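Protein PTHB1 (Homo sapiens, PDB 4YD8) is a subunit of the BBSome, a coat complex thought to sort specific membrane proteins to primary cilia and required for ciliogenesis. Local coordinates at residues A[35-38]-A[42-45]; A[89-92]-A[97-100]; A[261-266]-A[280-285]; A[295-300]-A[306-311]. All coordinates share one frame; numbering follows the deposited sequence.

In the fold
This chain is the N-terminal seven-bladed beta-propeller of the protein, and its four contacts follow one another along the sequence. Contacts 1 and 2 tie the loops after strands 29-32 and 84-88 to the next strand in two successive four-stranded sheets; their centres are 13 Å apart, and Asn-36 OD1 meets Leu-97 N at 2.8 Å in a probable hydrogen bond. Contact 3 joins strands 263-268 and 281-286 of another sheet, and contact 4 is the hairpin 291-298/306-311. These two also lie 13 Å apart between centres and touch where Phe-265 packs on Pro-296. About 30 Å separates the centres of contacts 1 and 3, so the two pairs hold separate sectors of the propeller ring.

Contact 1 (A[35-38]-A[42-45]); sequences DNSG and DKII
Lys-43 reaches from the start of strand 43-47 into the loop 35-38 and puts its ammonium group between Asp-35 and Ser-37, within the beta-propeller. The loop comes between the first two strands of a four-stranded propeller sheet. The two charged side chains cross at about a right angle. NZ of Lys-43 meets OD1 of Asp-35 at 2.9 Å in a salt bridge, arriving on the syn side of the carboxylate and only 16° out of its plane. The lysine gets there by a bend: its chain turns at chi2 (78°) and then runs extended to the tip, past the carboxylate. Ser-37 comes from the other part of the loop, with its OG 2.8 Å from NZ of Lys-43. The same hydroxyl is hydrogen-bonded to Asn-33 and Asn-39, and NZ is further bonded to the backbone oxygen of Gln-41, with a weak bond to Asn-33. The spacing of Asn-33, Asp-35, Ser-37 and Asn-39 recalls the calcium loops of integrin-type propellers, with an ammonium group probably filling the place that a metal ion holds there. The loop also braces its own carboxylate: Ser-37 N gives OD1 of Asp-35 a weak hydrogen bond of Asx-turn type, at 3.4 Å. OD2 of Asp-35 stays farther from NZ of Lys-43, and lies 3.4 Å from CE of that lysine.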
loop_
_atom_site.group_PDB
_atom_site.type_symbol
_atom_site.label_atom_id
_atom_site.label_comp_id
_atom_site.label_asym_id
_atom_site.label_seq_id
_atom_site.Cartn_x
_atom_site.Cartn_y
_atom_site.Cartn_z
ATOM N N ASP A 35 -6.747 12.762 7.939
ATOM C CA ASP A 35 -7.605 13.699 8.669
ATOM C C ASP A 35 -8.102 14.841 7.793
ATOM O O ASP A 35 -8.593 15.849 8.309
ATOM C CB ASP A 35 -6.878 14.263 9.898
ATOM C CG ASP A 35 -5.581 14.989 9.548
ATOM O OD1 ASP A 35 -5.244 15.097 8.349
ATOM O OD2 ASP A 35 -4.901 15.472 10.486
ATOM N N ASN A 36 -7.975 14.679 6.477
ATOM C CA ASN A 36 -8.486 15.652 5.524
ATOM C C ASN A 36 -8.025 17.070 5.819
ATOM O O ASN A 36 -8.801 18.008 5.744
ATOM C CB ASN A 36 -10.007 15.570 5.497
ATOM C CG ASN A 36 -10.469 14.195 5.010
ATOM O OD1 ASN A 36 -10.354 13.898 3.824
ATOM N ND2 ASN A 36 -10.907 13.331 5.931
ATOM N N SER A 37 -6.756 17.195 6.168
ATOM C CA SER A 37 -6.198 18.510 6.499
ATOM C C SER A 37 -6.070 19.394 5.265
ATOM O O SER A 37 -5.834 18.902 4.161
ATOM C CB SER A 37 -4.836 18.346 7.164
ATOM O OG SER A 37 -3.923 17.749 6.264
ATOM N N GLY A 38 -6.180 20.709 5.453
ATOM C CA GLY A 38 -6.114 21.611 4.329
ATOM C C GLY A 38 -4.710 21.819 3.795
ATOM O O GLY A 38 -4.541 22.217 2.645
ATOM N N ASP A 42 0.631 14.332 4.350
ATOM C CA ASP A 42 0.310 12.957 4.721
ATOM C C ASP A 42 0.512 12.732 6.213
ATOM O O ASP A 42 1.231 13.478 6.873
ATOM C CB ASP A 42 1.163 11.950 3.943
ATOM C CG ASP A 42 0.802 11.909 2.480
ATOM O OD1 ASP A 42 -0.412 12.019 2.180
ATOM O OD2 ASP A 42 1.721 11.774 1.644
ATOM N N LYS A 43 -0.151 11.712 6.734
ATOM C CA LYS A 43 0.169 11.186 8.054
ATOM C C LYS A 43 0.589 9.741 7.857
ATOM O O LYS A 43 0.211 9.130 6.864
ATOM C CB LYS A 43 -1.017 11.268 9.012
ATOM C CG LYS A 43 -1.288 12.678 9.517
ATOM C CD LYS A 43 -2.005 13.500 8.474
ATOM C CE LYS A 43 -1.953 14.983 8.813
ATOM N NZ LYS A 43 -2.528 15.749 7.686
ATOM N N ILE A 44 1.373 9.207 8.788
ATOM C CA ILE A 44 1.766 7.802 8.724
ATOM C C ILE A 44 0.745 7.001 9.522
ATOM O O ILE A 44 0.516 7.288 10.706
ATOM C CB ILE A 44 3.162 7.562 9.303
ATOM C CG1 ILE A 44 4.207 8.441 8.612
ATOM C CG2 ILE A 44 3.564 6.099 9.192
ATOM C CD1 ILE A 44 5.532 8.402 9.329
ATOM N N ILE A 45 0.120 6.020 8.877
ATOM C CA ILE A 45 -0.799 5.129 9.574
ATOM C C ILE A 45 -0.206 3.736 9.567
ATOM O O ILE A 45 0.141 3.222 8.504
ATOM C CB ILE A 45 -2.201 5.067 8.918
ATOM C CG1 ILE A 45 -2.801 6.471 8.791
ATOM C CG2 ILE A 45 -3.118 4.114 9.723
ATOM C CD1 ILE A 45 -2.735 7.039 7.413
#

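Contact 2 (A[89-92]-A[97-100]); sequences KFVS and LHLA
Val-91 and His-98 make a CH-pi contact: methyl CG2 of Val-91 sits over the middle of the imidazole of His-98, 3.4 Å from its centroid and 3° off the ring normal. CG2 stands beside its own backbone N, with CG1 anti to that nitrogen (chi1 172°), and it is this branch that lands on the ring.

Apolar packing comes next, where the loop after strand 84-88 of a propeller sheet folds back over the following strand, 98-102. Phe-90 CE2 meets the Ala-100 methyl CB at 3.5 Å. Nearer the start of the loop, Lys-89 CG touches Leu-97 CD2 at 4.2 Å. Tyr-144 stacks edge-to-face with the Phe-90 ring, and the Phe-90 side chain lies about 7 Å from Gly-145, a residue critical for protein stability.

The polar approaches are few. Phe-90 CD2, a ring carbon, lies 3.4 Å from the backbone oxygen of His-98. His-98 ND1 is hydrogen-bonded to Met-96 O, which helps fix the ring's rotation. A phenylalanine in place of His-98 would probably leave Met-96 O without its side-chain donor and the ring free of the bond that sets its rotation. The charged end of Lys-89 forms a salt bridge with Glu-95.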
loop_
_atom_site.group_PDB
_atom_site.type_symbol
_atom_site.label_atom_id
_atom_site.label_comp_id
_atom_site.label_asym_id
_atom_site.label_seq_id
_atom_site.Cartn_x
_atom_site.Cartn_y
_atom_site.Cartn_z
ATOM N N LYS A 89 -12.180 7.038 -0.151
ATOM C CA LYS A 89 -13.511 7.628 -0.030
ATOM C C LYS A 89 -14.558 6.550 0.282
ATOM O O LYS A 89 -15.402 6.234 -0.557
ATOM C CB LYS A 89 -13.887 8.384 -1.313
ATOM C CG LYS A 89 -12.921 9.536 -1.648
ATOM C CD LYS A 89 -13.179 10.085 -3.043
ATOM C CE LYS A 89 -12.153 11.165 -3.395
ATOM N NZ LYS A 89 -12.536 11.855 -4.653
ATOM N N PHE A 90 -14.499 6.025 1.501
ATOM C CA PHE A 90 -15.230 4.817 1.865
ATOM C C PHE A 90 -16.616 5.101 2.452
ATOM O O PHE A 90 -17.334 4.165 2.817
ATOM C CB PHE A 90 -14.414 4.008 2.874
ATOM C CG PHE A 90 -13.056 3.602 2.382
ATOM C CD1 PHE A 90 -12.875 3.145 1.076
ATOM C CD2 PHE A 90 -11.959 3.671 3.224
ATOM C CE1 PHE A 90 -11.608 2.757 0.623
ATOM C CE2 PHE A 90 -10.679 3.278 2.781
ATOM C CZ PHE A 90 -10.512 2.826 1.487
ATOM N N VAL A 91 -16.998 6.381 2.552
ATOM C CA VAL A 91 -18.296 6.732 3.148
ATOM C C VAL A 91 -19.210 7.412 2.126
ATOM O O VAL A 91 -18.815 8.363 1.453
ATOM C CB VAL A 91 -18.105 7.630 4.396
ATOM C CG1 VAL A 91 -19.461 8.168 4.932
ATOM C CG2 VAL A 91 -17.327 6.858 5.470
ATOM N N SER A 92 -20.433 6.904 1.984
ATOM C CA SER A 92 -21.328 7.440 0.967
ATOM C C SER A 92 -21.749 8.873 1.322
ATOM O O SER A 92 -21.892 9.214 2.488
ATOM C CB SER A 92 -22.556 6.545 0.799
ATOM O OG SER A 92 -23.298 6.473 2.001
ATOM N N LEU A 97 -11.705 11.574 2.909
ATOM C CA LEU A 97 -10.982 10.322 3.099
ATOM C C LEU A 97 -11.303 9.726 4.466
ATOM O O LEU A 97 -11.462 10.449 5.457
ATOM C CB LEU A 97 -9.465 10.525 2.961
ATOM C CG LEU A 97 -9.010 11.144 1.634
ATOM C CD1 LEU A 97 -7.488 11.403 1.625
ATOM C CD2 LEU A 97 -9.427 10.238 0.484
ATOM N N HIS A 98 -11.395 8.400 4.496
ATOM C CA HIS A 98 -11.599 7.630 5.716
ATOM C C HIS A 98 -10.610 6.460 5.767
ATOM O O HIS A 98 -10.037 6.081 4.753
ATOM C CB HIS A 98 -13.031 7.091 5.800
ATOM C CG HIS A 98 -14.050 8.149 6.055
ATOM N ND1 HIS A 98 -14.471 9.033 5.079
ATOM C CD2 HIS A 98 -14.724 8.485 7.181
ATOM C CE1 HIS A 98 -15.364 9.856 5.594
ATOM N NE2 HIS A 98 -15.532 9.554 6.871
ATOM N N LEU A 99 -10.438 5.899 6.957
ATOM C CA LEU A 99 -9.492 4.804 7.202
ATOM C C LEU A 99 -10.227 3.479 7.165
ATOM O O LEU A 99 -11.207 3.310 7.890
ATOM C CB LEU A 99 -8.833 4.967 8.564
ATOM C CG LEU A 99 -7.898 3.837 9.027
ATOM C CD1 LEU A 99 -6.689 3.714 8.121
ATOM C CD2 LEU A 99 -7.467 4.029 10.471
ATOM N N ALA A 100 -9.758 2.543 6.339
ATOM C CA ALA A 100 -10.280 1.172 6.398
ATOM C C ALA A 100 -9.244 0.307 7.099
ATOM O O ALA A 100 -8.058 0.367 6.784
ATOM C CB ALA A 100 -10.583 0.638 5.005
#

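Contact 3 (A[261-266]-A[280-285]); sequences ASSVFV and QIRFMK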
loop_
_atom_site.group_PDB
_atom_site.type_symbol
_atom_site.label_atom_id
_atom_site.label_comp_id
_atom_site.label_asym_id
_atom_site.label_seq_id
_atom_site.Cartn_x
_atom_site.Cartn_y
_atom_site.Cartn_z
ATOM N N ALA A 261 -0.376 7.047 -19.248
ATOM C CA ALA A 261 -0.525 5.648 -19.653
ATOM C C ALA A 261 -0.297 4.698 -18.480
ATOM O O ALA A 261 0.771 4.699 -17.862
ATOM C CB ALA A 261 0.426 5.318 -20.791
ATOM N N SER A 262 -1.304 3.876 -18.198
ATOM C CA SER A 262 -1.337 3.040 -16.999
ATOM C C SER A 262 -0.368 1.846 -17.059
ATOM O O SER A 262 -0.102 1.294 -18.135
ATOM C CB SER A 262 -2.773 2.549 -16.768
ATOM O OG SER A 262 -2.962 2.074 -15.447
ATOM N N SER A 263 0.163 1.456 -15.900
ATOM C CA SER A 263 1.089 0.331 -15.835
ATOM C C SER A 263 0.817 -0.578 -14.644
ATOM O O SER A 263 0.549 -0.121 -13.527
ATOM C CB SER A 263 2.538 0.819 -15.762
ATOM O OG SER A 263 2.981 1.361 -16.990
ATOM N N VAL A 264 0.911 -1.874 -14.898
ATOM C CA VAL A 264 0.795 -2.884 -13.862
ATOM C C VAL A 264 2.183 -3.322 -13.422
ATOM O O VAL A 264 2.893 -3.962 -14.187
ATOM C CB VAL A 264 0.027 -4.120 -14.366
ATOM C CG1 VAL A 264 -0.054 -5.159 -13.272
ATOM C CG2 VAL A 264 -1.361 -3.714 -14.855
ATOM N N PHE A 265 2.599 -2.973 -12.212
ATOM C CA PHE A 265 3.926 -3.418 -11.785
ATOM C C PHE A 265 3.802 -4.652 -10.920
ATOM O O PHE A 265 2.941 -4.706 -10.036
ATOM C CB PHE A 265 4.659 -2.309 -11.042
ATOM C CG PHE A 265 5.135 -1.219 -11.941
ATOM C CD1 PHE A 265 4.279 -0.207 -12.338
ATOM C CD2 PHE A 265 6.430 -1.225 -12.417
ATOM C CE1 PHE A 265 4.731 0.802 -13.182
ATOM C CE2 PHE A 265 6.879 -0.219 -13.243
ATOM C CZ PHE A 265 6.024 0.774 -13.635
ATOM N N VAL A 266 4.648 -5.649 -11.197
ATOM C CA VAL A 266 4.678 -6.868 -10.407
ATOM C C VAL A 266 6.068 -7.093 -9.829
ATOM O O VAL A 266 7.075 -7.094 -10.550
ATOM C CB VAL A 266 4.255 -8.101 -11.231
ATOM C CG1 VAL A 266 4.235 -9.344 -10.330
ATOM C CG2 VAL A 266 2.871 -7.858 -11.837
ATOM N N GLN A 280 0.410 -7.340 -21.725
ATOM C CA GLN A 280 1.684 -7.613 -22.393
ATOM C C GLN A 280 2.803 -7.024 -21.563
ATOM O O GLN A 280 2.640 -5.993 -20.934
ATOM C CB GLN A 280 1.740 -7.025 -23.804
ATOM C CG GLN A 280 0.697 -7.529 -24.779
ATOM C CD GLN A 280 0.772 -6.781 -26.103
ATOM O OE1 GLN A 280 0.376 -5.613 -26.200
ATOM N NE2 GLN A 280 1.300 -7.443 -27.122
ATOM N N ILE A 281 3.948 -7.673 -21.553
ATOM C CA ILE A 281 5.071 -7.103 -20.832
ATOM C C ILE A 281 5.570 -5.853 -21.542
ATOM O O ILE A 281 5.782 -5.857 -22.753
ATOM C CB ILE A 281 6.223 -8.100 -20.688
ATOM C CG1 ILE A 281 5.752 -9.346 -19.939
ATOM C CG2 ILE A 281 7.341 -7.456 -19.923
ATOM C CD1 ILE A 281 6.778 -10.468 -19.950
ATOM N N ARG A 282 5.723 -4.766 -20.780
ATOM C CA ARG A 282 6.317 -3.547 -21.316
ATOM C C ARG A 282 7.836 -3.597 -21.098
ATOM O O ARG A 282 8.613 -3.349 -22.019
ATOM C CB ARG A 282 5.701 -2.302 -20.660
ATOM C CG ARG A 282 6.097 -0.977 -21.330
ATOM C CD ARG A 282 5.525 0.241 -20.587
ATOM N NE ARG A 282 4.139 0.552 -20.945
ATOM C CZ ARG A 282 3.112 0.468 -20.105
ATOM N NH1 ARG A 282 3.307 0.069 -18.859
ATOM N NH2 ARG A 282 1.889 0.778 -20.506
ATOM N N PHE A 283 8.250 -3.914 -19.876
ATOM C CA PHE A 283 9.658 -4.248 -19.638
ATOM C C PHE A 283 9.783 -5.149 -18.415
ATOM O O PHE A 283 8.848 -5.273 -17.609
ATOM C CB PHE A 283 10.549 -2.984 -19.498
ATOM C CG PHE A 283 10.278 -2.146 -18.268
ATOM C CD1 PHE A 283 10.647 -2.584 -17.004
ATOM C CD2 PHE A 283 9.711 -0.882 -18.392
ATOM C CE1 PHE A 283 10.411 -1.801 -15.878
ATOM C CE2 PHE A 283 9.471 -0.100 -17.270
ATOM C CZ PHE A 283 9.824 -0.563 -16.018
HETATM N N MSE A 284 10.929 -5.800 -18.281
HETATM C CA MSE A 284 11.192 -6.599 -17.097
HETATM C C MSE A 284 12.680 -6.578 -16.802
HETATM O O MSE A 284 13.500 -6.305 -17.683
HETATM C CB MSE A 284 10.688 -8.039 -17.284
HETATM C CG MSE A 284 11.540 -8.849 -18.214
HETATM SE SE MSE A 284 10.875 -10.693 -18.418
HETATM C CE MSE A 284 11.373 -11.328 -16.667
ATOM N N LYS A 285 13.019 -6.835 -15.550
ATOM C CA LYS A 285 14.372 -6.737 -15.065
ATOM C C LYS A 285 14.653 -7.851 -14.061
ATOM O O LYS A 285 13.923 -7.983 -13.078
ATOM C CB LYS A 285 14.568 -5.368 -14.404
ATOM C CG LYS A 285 15.710 -5.288 -13.411
ATOM C CD LYS A 285 17.040 -5.295 -14.110
ATOM C CE LYS A 285 18.111 -4.666 -13.223
ATOM N NZ LYS A 285 19.408 -4.638 -13.936
HETATM O O HOH W 1 -0.695 0.238 -20.265
#
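Arg-282 is the first residue of 280-285 to reach the strand 263-268. The chain turns a corner at this point, and Arg-282 and Phe-283 form a classic beta bulge facing Cys-274 on the strand between the two segments. CG lies anti to the backbone nitrogen (chi1 -170°), carrying the arginine chain across to 261-266 before it bends at chi3. Its guanidinium meets Ser-262 O with its edge: in the conformer given, NH2 of Arg-282 gives a hydrogen bond of 3.1 Å to O of Ser-262, the donor tilted 29° from the carbonyl plane. A water bridges the same two groups, giving a proton to Ser-262 O and accepting a weak bond from Arg-282 NH2. Because the Arg-282 side chain has a second conformer and Ser-262 is poorly ordered, both the bond and the water bridge are tentative; NH1 comes so close to Ser-263 OG that its exact position there is doubtful.

Phe-283 follows with an aromatic contact. Its CG stands between the backbone nitrogen and carbonyl carbon (chi1 67°), and the end of the ring swings in until CZ of Phe-283 lies 4.1 Å from CE2 of Phe-265. The side chains approach obliquely, in an apolar contact of CZ with one ring carbon.

Both segments belong to one four-stranded sheet of the beta-propeller, with strand 271-275 between them and 281-286 outermost. Phe-265 carries the packing onward to Phe-294 and Pro-296 of strand 291-298, an outermost strand of the neighbouring sheet.

Contact 4 (A[295-300]-A[306-311]); sequences LPYCSV and NTLIGN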
loop_
_atom_site.group_PDB
_atom_site.type_symbol
_atom_site.label_atom_id
_atom_site.label_comp_id
_atom_site.label_asym_id
_atom_site.label_seq_id
_atom_site.Cartn_x
_atom_site.Cartn_y
_atom_site.Cartn_z
ATOM N N LEU A 295 7.848 -0.034 -4.573
ATOM C CA LEU A 295 6.900 1.040 -4.797
ATOM C C LEU A 295 7.302 1.842 -6.029
ATOM O O LEU A 295 8.238 2.646 -5.960
ATOM C CB LEU A 295 6.826 1.987 -3.581
ATOM C CG LEU A 295 5.774 3.083 -3.777
ATOM C CD1 LEU A 295 4.375 2.514 -3.530
ATOM C CD2 LEU A 295 6.046 4.295 -2.901
ATOM N N PRO A 296 6.598 1.636 -7.158
ATOM C CA PRO A 296 6.681 2.578 -8.283
ATOM C C PRO A 296 6.094 3.902 -7.812
ATOM O O PRO A 296 4.896 3.915 -7.509
ATOM C CB PRO A 296 5.799 1.944 -9.375
ATOM C CG PRO A 296 5.527 0.535 -8.900
ATOM C CD PRO A 296 5.601 0.577 -7.397
ATOM N N TYR A 297 6.892 4.965 -7.720
ATOM C CA TYR A 297 6.481 6.128 -6.914
ATOM C C TYR A 297 6.454 7.449 -7.651
ATOM O O TYR A 297 5.872 8.411 -7.154
ATOM C CB TYR A 297 7.393 6.273 -5.681
ATOM C CG TYR A 297 8.825 6.704 -5.988
ATOM C CD1 TYR A 297 9.785 5.763 -6.343
ATOM C CD2 TYR A 297 9.218 8.040 -5.899
ATOM C CE1 TYR A 297 11.095 6.137 -6.625
ATOM C CE2 TYR A 297 10.538 8.431 -6.181
ATOM C CZ TYR A 297 11.469 7.467 -6.543
ATOM O OH TYR A 297 12.769 7.816 -6.837
ATOM N N CYS A 298 7.072 7.526 -8.826
ATOM C CA CYS A 298 7.011 8.772 -9.588
ATOM C C CYS A 298 7.546 8.582 -10.991
ATOM O O CYS A 298 8.130 7.543 -11.324
ATOM C CB CYS A 298 7.793 9.896 -8.898
ATOM S SG CYS A 298 9.589 9.916 -9.215
ATOM N N SER A 299 7.341 9.604 -11.809
ATOM C CA SER A 299 7.982 9.670 -13.108
ATOM C C SER A 299 8.755 10.971 -13.207
ATOM O O SER A 299 8.180 12.043 -13.010
ATOM C CB SER A 299 6.959 9.571 -14.235
ATOM O OG SER A 299 7.561 9.960 -15.456
ATOM N N VAL A 300 10.055 10.889 -13.491
ATOM C CA VAL A 300 10.866 12.112 -13.592
ATOM C C VAL A 300 11.074 12.527 -15.038
ATOM O O VAL A 300 11.650 13.580 -15.309
ATOM C CB VAL A 300 12.245 11.955 -12.921
ATOM C CG1 VAL A 300 12.088 11.471 -11.475
ATOM C CG2 VAL A 300 13.130 11.001 -13.723
ATOM N N ASN A 306 10.022 5.728 -11.955
ATOM C CA ASN A 306 10.973 5.420 -10.881
ATOM C C ASN A 306 10.352 4.474 -9.857
ATOM O O ASN A 306 9.213 4.669 -9.424
ATOM C CB ASN A 306 11.460 6.705 -10.172
ATOM C CG ASN A 306 12.585 7.420 -10.919
ATOM O OD1 ASN A 306 12.720 7.314 -12.138
ATOM N ND2 ASN A 306 13.378 8.197 -10.176
ATOM N N THR A 307 11.112 3.457 -9.460
ATOM C CA THR A 307 10.624 2.425 -8.555
ATOM C C THR A 307 11.596 2.183 -7.406
ATOM O O THR A 307 12.796 1.960 -7.626
ATOM C CB THR A 307 10.401 1.096 -9.307
ATOM O OG1 THR A 307 9.456 1.310 -10.367
ATOM C CG2 THR A 307 9.864 0.023 -8.351
ATOM N N LEU A 308 11.077 2.229 -6.183
ATOM C CA LEU A 308 11.854 1.852 -5.008
ATOM C C LEU A 308 11.772 0.350 -4.823
ATOM O O LEU A 308 10.697 -0.205 -4.925
ATOM C CB LEU A 308 11.325 2.549 -3.749
ATOM C CG LEU A 308 11.766 3.991 -3.541
ATOM C CD1 LEU A 308 10.710 4.675 -2.687
ATOM C CD2 LEU A 308 13.103 3.993 -2.836
ATOM N N ILE A 309 12.898 -0.296 -4.546
ATOM C CA ILE A 309 12.881 -1.724 -4.210
ATOM C C ILE A 309 13.748 -1.963 -2.979
ATOM O O ILE A 309 14.943 -1.642 -2.977
ATOM C CB ILE A 309 13.381 -2.599 -5.384
ATOM C CG1 ILE A 309 12.536 -2.332 -6.649
ATOM C CG2 ILE A 309 13.347 -4.093 -4.983
ATOM C CD1 ILE A 309 12.874 -3.229 -7.874
ATOM N N GLY A 310 13.125 -2.481 -1.921
ATOM C CA GLY A 310 13.819 -2.799 -0.689
ATOM C C GLY A 310 14.187 -4.271 -0.736
ATOM O O GLY A 310 13.499 -5.057 -1.390
ATOM N N ASN A 311 15.266 -4.648 -0.060
ATOM C CA ASN A 311 15.757 -6.023 -0.143
ATOM C C ASN A 311 16.091 -6.637 1.205
ATOM O O ASN A 311 16.113 -5.949 2.222
ATOM C CB ASN A 311 16.987 -6.081 -1.033
ATOM C CG ASN A 311 16.737 -5.488 -2.388
ATOM O OD1 ASN A 311 16.219 -6.155 -3.278
ATOM N ND2 ASN A 311 17.092 -4.217 -2.556
HETATM O O HOH W 2 10.820 8.186 -13.894
#
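Strands 295-298 and 306-311 run antiparallel, their axes 4.4 Å apart at closest and their directions at 144°, with two backbone hydrogen bonds between Leu-295 and Leu-308 and a beta bulge at Tyr-297 that shifts the register by one residue. At the bulge, Asn-306 O takes the N-H of Tyr-297 at 2.9 Å; just past it, Asn-306 N gives a bond of 2.7 Å to Cys-298 O.

Among the side chains, Pro-296 faces Thr-307 as a non-hydrogen-bonded pair, but the tyrosine ring carries most of the contact. With CG between its backbone nitrogen and carbonyl carbon (chi1 70°), the ring lies across the neighbouring strand: CE1 of Tyr-297 is 3.6 Å from Asn-306 CB and 3.8 Å from Leu-308 CG, and Leu-308 CD1 covers one face. At the far end, Asn-306 ND2 gives the phenol oxygen OH of Tyr-297 a weak hydrogen bond of 3.4 Å, the amide plane turned 67° from the ring. With an alanine at Tyr-297, Leu-308 would probably lose the ring against its CG and CD1, and Asn-306 ND2 its phenol partner. Val-300 CG1 packs against the same amide, while a water bonded to Val-300 N gives a hydrogen bond of 2.7 Å to Asn-306 OD1.

Beyond this hairpin of the beta-propeller, Tyr-297 and Leu-308 both meet Val-339 and Ile-318. Asn-306 is held by its backbone N and O, by water on OD1 and by a weak bond from ND2, which probably restrains the turn of the amide opposite the bulge.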